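Long-range contact in Lmo0651 protein (Listeria monocytogenes serovar 1/2a, PDB 6EP3), which probably acts as a DNA-binding transcriptional activator of the GntR family, controlling expression of the Agr system and mediating virulence: residues D106-M117 with A132-F143. Sequence-based numbering, arbitrary orientation.
With SO4 (sulfate ion), chain O; EDO (1,2-ethanediol), chain L.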
loop_
_atom_site.group_PDB
_atom_site.type_symbol
_atom_site.label_atom_id
_atom_site.label_comp_id
_atom_site.label_asym_id
_atom_site.label_seq_id
_atom_site.Cartn_x
_atom_site.Cartn_y
_atom_site.Cartn_z
ATOM N N ASP B 106 16.880 7.655 13.830
ATOM C CA ASP B 106 17.893 6.622 14.055
ATOM C C ASP B 106 18.940 6.729 12.950
ATOM O O ASP B 106 18.981 5.936 12.006
ATOM C CB ASP B 106 17.260 5.237 14.087
ATOM C CG ASP B 106 18.113 4.220 14.822
ATOM O OD1 ASP B 106 17.544 3.383 15.554
ATOM O OD2 ASP B 106 19.352 4.249 14.665
ATOM N N LEU B 107 19.804 7.740 13.072
ATOM C CA LEU B 107 20.823 7.975 12.055
ATOM C C LEU B 107 21.939 6.940 12.101
ATOM O O LEU B 107 22.661 6.785 11.108
ATOM C CB LEU B 107 21.413 9.377 12.212
ATOM C CG LEU B 107 20.420 10.519 11.999
ATOM C CD1 LEU B 107 21.108 11.853 12.194
ATOM C CD2 LEU B 107 19.800 10.434 10.612
ATOM N N GLU B 108 22.093 6.225 13.220
ATOM C CA GLU B 108 23.102 5.172 13.280
ATOM C C GLU B 108 22.678 3.965 12.457
ATOM O O GLU B 108 23.495 3.366 11.744
ATOM C CB GLU B 108 23.348 4.766 14.729
ATOM C CG GLU B 108 23.919 5.875 15.582
ATOM C CD GLU B 108 23.704 5.626 17.054
ATOM O OE1 GLU B 108 22.899 4.729 17.389
ATOM O OE2 GLU B 108 24.333 6.325 17.877
ATOM N N LYS B 109 21.394 3.613 12.523
ATOM C CA LYS B 109 20.872 2.573 11.647
ATOM C C LYS B 109 21.003 2.979 10.187
ATOM O O LYS B 109 21.352 2.156 9.334
ATOM C CB LYS B 109 19.416 2.274 12.001
ATOM C CG LYS B 109 18.901 0.959 11.442
ATOM C CD LYS B 109 17.489 0.661 11.927
ATOM C CE LYS B 109 16.495 1.685 11.399
ATOM N NZ LYS B 109 15.076 1.299 11.647
ATOM N N LEU B 110 20.737 4.250 9.881
ATOM C CA LEU B 110 20.865 4.720 8.508
ATOM C C LEU B 110 22.309 4.627 8.033
ATOM O O LEU B 110 22.575 4.226 6.893
ATOM C CB LEU B 110 20.355 6.157 8.403
ATOM C CG LEU B 110 20.173 6.753 7.009
ATOM C CD1 LEU B 110 18.951 6.155 6.329
ATOM C CD2 LEU B 110 20.045 8.258 7.111
ATOM N N TYR B 111 23.254 5.005 8.895
ATOM C CA TYR B 111 24.664 4.874 8.550
ATOM C C TYR B 111 25.025 3.420 8.288
ATOM O O TYR B 111 25.740 3.112 7.325
ATOM C CB TYR B 111 25.523 5.462 9.669
ATOM C CG TYR B 111 26.995 5.542 9.355
ATOM C CD1 TYR B 111 27.494 6.547 8.539
ATOM C CD2 TYR B 111 27.889 4.631 9.898
ATOM C CE1 TYR B 111 28.842 6.634 8.258
ATOM C CE2 TYR B 111 29.244 4.710 9.625
ATOM C CZ TYR B 111 29.713 5.713 8.803
ATOM O OH TYR B 111 31.055 5.796 8.521
ATOM N N ALA B 112 24.517 2.506 9.118
ATOM C CA ALA B 112 24.780 1.087 8.895
ATOM C C ALA B 112 24.219 0.620 7.556
ATOM O O ALA B 112 24.861 -0.163 6.847
ATOM C CB ALA B 112 24.203 0.258 10.041
ATOM N N ARG B 113 23.022 1.095 7.190
ATOM C CA ARG B 113 22.421 0.692 5.915
ATOM C C ARG B 113 23.211 1.236 4.728
ATOM O O ARG B 113 23.442 0.520 3.741
ATOM C CB ARG B 113 20.968 1.165 5.837
ATOM C CG ARG B 113 20.068 0.743 6.994
ATOM C CD ARG B 113 19.276 -0.511 6.662
ATOM N NE ARG B 113 18.600 -1.069 7.830
ATOM C CZ ARG B 113 17.285 -1.012 8.036
ATOM N NH1 ARG B 113 16.488 -0.421 7.147
ATOM N NH2 ARG B 113 16.762 -1.551 9.128
ATOM N N MET B 114 23.627 2.502 4.804
ATOM C CA MET B 114 24.473 3.070 3.758
ATOM C C MET B 114 25.781 2.294 3.633
ATOM O O MET B 114 26.266 2.041 2.522
ATOM C CB MET B 114 24.742 4.548 4.054
ATOM C CG MET B 114 25.611 5.255 3.021
ATOM S SD MET B 114 27.380 5.117 3.395
ATOM C CE MET B 114 27.411 5.625 5.108
ATOM N N GLN B 115 26.359 1.892 4.766
ATOM C CA GLN B 115 27.610 1.146 4.717
ATOM C C GLN B 115 27.408 -0.257 4.166
ATOM O O GLN B 115 28.309 -0.797 3.518
ATOM C CB GLN B 115 28.250 1.095 6.102
ATOM C CG GLN B 115 28.843 2.420 6.522
ATOM C CD GLN B 115 30.011 2.266 7.471
ATOM O OE1 GLN B 115 30.947 3.060 7.443
ATOM N NE2 GLN B 115 29.957 1.249 8.326
ATOM N N GLU B 116 26.241 -0.860 4.402
ATOM C CA GLU B 116 25.958 -2.149 3.778
ATOM C C GLU B 116 25.840 -2.001 2.269
ATOM O O GLU B 116 26.271 -2.883 1.513
ATOM C CB GLU B 116 24.689 -2.764 4.367
ATOM C CG GLU B 116 24.913 -3.464 5.697
ATOM C CD GLU B 116 25.843 -4.658 5.584
ATOM O OE1 GLU B 116 27.077 -4.463 5.543
ATOM O OE2 GLU B 116 25.340 -5.798 5.553
ATOM N N MET B 117 25.248 -0.895 1.815
ATOM C CA MET B 117 25.300 -0.567 0.394
ATOM C C MET B 117 26.740 -0.537 -0.106
ATOM O O MET B 117 27.077 -1.161 -1.119
ATOM C CB MET B 117 24.630 0.775 0.134
ATOM C CG MET B 117 23.131 0.739 0.142
ATOM S SD MET B 117 22.559 2.418 0.383
ATOM C CE MET B 117 22.582 2.943 -1.322
ATOM N N ALA B 132 19.940 -3.631 -0.183
ATOM C CA ALA B 132 20.496 -2.680 0.775
ATOM C C ALA B 132 20.098 -1.247 0.437
ATOM O O ALA B 132 19.813 -0.444 1.334
ATOM C CB ALA B 132 22.022 -2.827 0.816
ATOM N N HIS B 133 20.091 -0.906 -0.853
ATOM C CA HIS B 133 19.559 0.376 -1.301
ATOM C C HIS B 133 18.108 0.542 -0.861
ATOM O O HIS B 133 17.711 1.602 -0.347
ATOM C CB HIS B 133 19.703 0.453 -2.824
ATOM C CG HIS B 133 19.087 1.665 -3.446
ATOM N ND1 HIS B 133 19.355 2.946 -3.016
ATOM C CD2 HIS B 133 18.225 1.787 -4.483
ATOM C CE1 HIS B 133 18.680 3.806 -3.758
ATOM N NE2 HIS B 133 17.985 3.128 -4.654
ATOM N N HIS B 134 17.306 -0.515 -1.031
ATOM C CA HIS B 134 15.911 -0.468 -0.603
ATOM C C HIS B 134 15.796 -0.299 0.908
ATOM O O HIS B 134 14.927 0.432 1.391
ATOM C CB HIS B 134 15.188 -1.734 -1.059
ATOM C CG HIS B 134 15.036 -1.834 -2.543
ATOM N ND1 HIS B 134 14.615 -2.987 -3.172
ATOM C CD2 HIS B 134 15.242 -0.923 -3.523
ATOM C CE1 HIS B 134 14.574 -2.782 -4.476
ATOM N NE2 HIS B 134 14.949 -1.538 -4.716
ATOM N N ARG B 135 16.671 -0.959 1.672
ATOM C CA ARG B 135 16.610 -0.848 3.130
ATOM C C ARG B 135 17.044 0.536 3.610
ATOM O O ARG B 135 16.506 1.046 4.598
ATOM C CB ARG B 135 17.468 -1.930 3.787
ATOM C CG ARG B 135 17.019 -3.359 3.497
ATOM C CD ARG B 135 16.639 -4.098 4.767
ATOM N NE ARG B 135 17.807 -4.587 5.494
ATOM C CZ ARG B 135 17.869 -4.698 6.818
ATOM N NH1 ARG B 135 16.830 -4.354 7.566
ATOM N NH2 ARG B 135 18.972 -5.152 7.396
ATOM N N PHE B 136 17.997 1.160 2.920
ATOM C CA PHE B 136 18.336 2.554 3.204
ATOM C C PHE B 136 17.126 3.463 2.979
ATOM O O PHE B 136 16.801 4.329 3.812
ATOM C CB PHE B 136 19.517 2.980 2.329
ATOM C CG PHE B 136 19.916 4.415 2.496
ATOM C CD1 PHE B 136 20.810 4.787 3.486
ATOM C CD2 PHE B 136 19.401 5.395 1.663
ATOM C CE1 PHE B 136 21.181 6.110 3.643
ATOM C CE2 PHE B 136 19.764 6.725 1.819
ATOM C CZ PHE B 136 20.653 7.081 2.809
ATOM N N ILE B 137 16.443 3.279 1.848
ATOM C CA ILE B 137 15.235 4.067 1.594
ATOM C C ILE B 137 14.176 3.793 2.661
ATOM O O ILE B 137 13.491 4.712 3.134
ATOM C CB ILE B 137 14.709 3.789 0.175
ATOM C CG1 ILE B 137 15.712 4.302 -0.863
ATOM C CG2 ILE B 137 13.346 4.431 -0.026
ATOM C CD1 ILE B 137 15.361 3.937 -2.294
ATOM N N LEU B 138 14.048 2.533 3.081
ATOM C CA LEU B 138 13.053 2.174 4.088
ATOM C C LEU B 138 13.369 2.812 5.430
ATOM O O LEU B 138 12.460 3.185 6.173
ATOM C CB LEU B 138 12.979 0.655 4.248
ATOM C CG LEU B 138 12.294 -0.165 3.154
ATOM C CD1 LEU B 138 12.411 -1.650 3.461
ATOM C CD2 LEU B 138 10.843 0.243 2.997
ATOM N N CYS B 139 14.652 2.925 5.766
ATOM C CA CYS B 139 15.050 3.599 6.996
ATOM C C CYS B 139 14.683 5.079 6.942
ATOM O O CYS B 139 14.142 5.650 7.908
ATOM C CB CYS B 139 16.554 3.401 7.213
ATOM S SG CYS B 139 17.142 3.935 8.799
ATOM N N LEU B 140 14.977 5.718 5.808
ATOM C CA LEU B 140 14.531 7.095 5.606
ATOM C C LEU B 140 13.029 7.226 5.836
ATOM O O LEU B 140 12.570 8.149 6.520
ATOM C CB LEU B 140 14.876 7.556 4.191
ATOM C CG LEU B 140 16.330 7.926 3.929
ATOM C CD1 LEU B 140 16.477 8.429 2.505
ATOM C CD2 LEU B 140 16.786 8.977 4.923
ATOM N N ILE B 141 12.252 6.288 5.294
ATOM C CA ILE B 141 10.796 6.372 5.416
ATOM C C ILE B 141 10.354 6.091 6.847
ATOM O O ILE B 141 9.420 6.721 7.359
ATOM C CB ILE B 141 10.122 5.419 4.416
ATOM C CG1 ILE B 141 10.458 5.854 2.994
ATOM C CG2 ILE B 141 8.612 5.394 4.631
ATOM C CD1 ILE B 141 9.766 5.061 1.939
ATOM N N SER B 142 11.018 5.148 7.515
ATOM C CA SER B 142 10.702 4.836 8.899
ATOM C C SER B 142 10.956 6.022 9.805
ATOM O O SER B 142 10.399 6.082 10.905
ATOM C CB SER B 142 11.536 3.648 9.377
ATOM O OG SER B 142 12.800 4.086 9.850
ATOM N N PHE B 143 11.789 6.966 9.364
ATOM C CA PHE B 143 11.940 8.190 10.144
ATOM C C PHE B 143 10.605 8.893 10.396
ATOM O O PHE B 143 10.511 9.700 11.327
ATOM C CB PHE B 143 12.918 9.145 9.458
ATOM C CG PHE B 143 14.357 8.701 9.541
ATOM C CD1 PHE B 143 14.728 7.661 10.377
ATOM C CD2 PHE B 143 15.333 9.331 8.786
ATOM C CE1 PHE B 143 16.051 7.253 10.459
ATOM C CE2 PHE B 143 16.651 8.931 8.862
ATOM C CZ PHE B 143 17.011 7.887 9.701
HETATM S S SO4 O . 19.229 -3.071 11.882
HETATM O O1 SO4 O . 18.586 -2.282 12.928
HETATM O O2 SO4 O . 18.364 -4.190 11.517
HETATM O O3 SO4 O . 20.507 -3.573 12.381
HETATM O O4 SO4 O . 19.459 -2.236 10.705
HETATM C C1 EDO L . 14.927 3.024 -5.964
HETATM O O1 EDO L . 16.071 3.240 -6.796
HETATM C C2 EDO L . 14.022 1.994 -6.630
HETATM O O2 EDO L . 14.762 0.784 -6.829
#
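The CD1 methyl of Leu-110 sits over the face of the Phe-136 ring, a CH-pi contact 3.9 Å from the centroid, and also touches CB of Cys-139 and CD2 of Leu-140. The antiparallel helix pair is apolar on this side and carries arginines on the other. In Leu-110, chi1 of -170° carries CG toward Phe-136, and chi2 of 73° turns CD1 to that ring and CD2 to the edge of the Phe-143 ring. Farther along, Met-117 SD lies 3.7 Å from Phe-136 CB and oblique to the ring, a Met-aromatic contact, while Met-117 CG packs against Ala-132 CB. Helix 173-192 covers this tight side, touching Met-114, Met-117 and Phe-136.

The other flank faces solvent, with Arg-135 exposed and Arg-113 partly so. Arg-113 NH1 donates to Arg-135 O at 2.9 Å; the oxygen lies in the guanidinium plane of Arg-113, while NH1 stands above the carbonyl plane of Arg-135, and Cys-139 N reaches the same oxygen from the opposite face. The Arg-135 guanidinium stacks on that of Arg-113, planes 28° apart, and a sulfate, probably from the crystallisation liquor, accepts from NE and NH2 of Arg-113 through O4, probably easing the charge of the pair. Joined by a short connection, helices 107-123 and 126-142 form an antiparallel helical hairpin in the all-helical FCD domain of FadR-like GntR regulators.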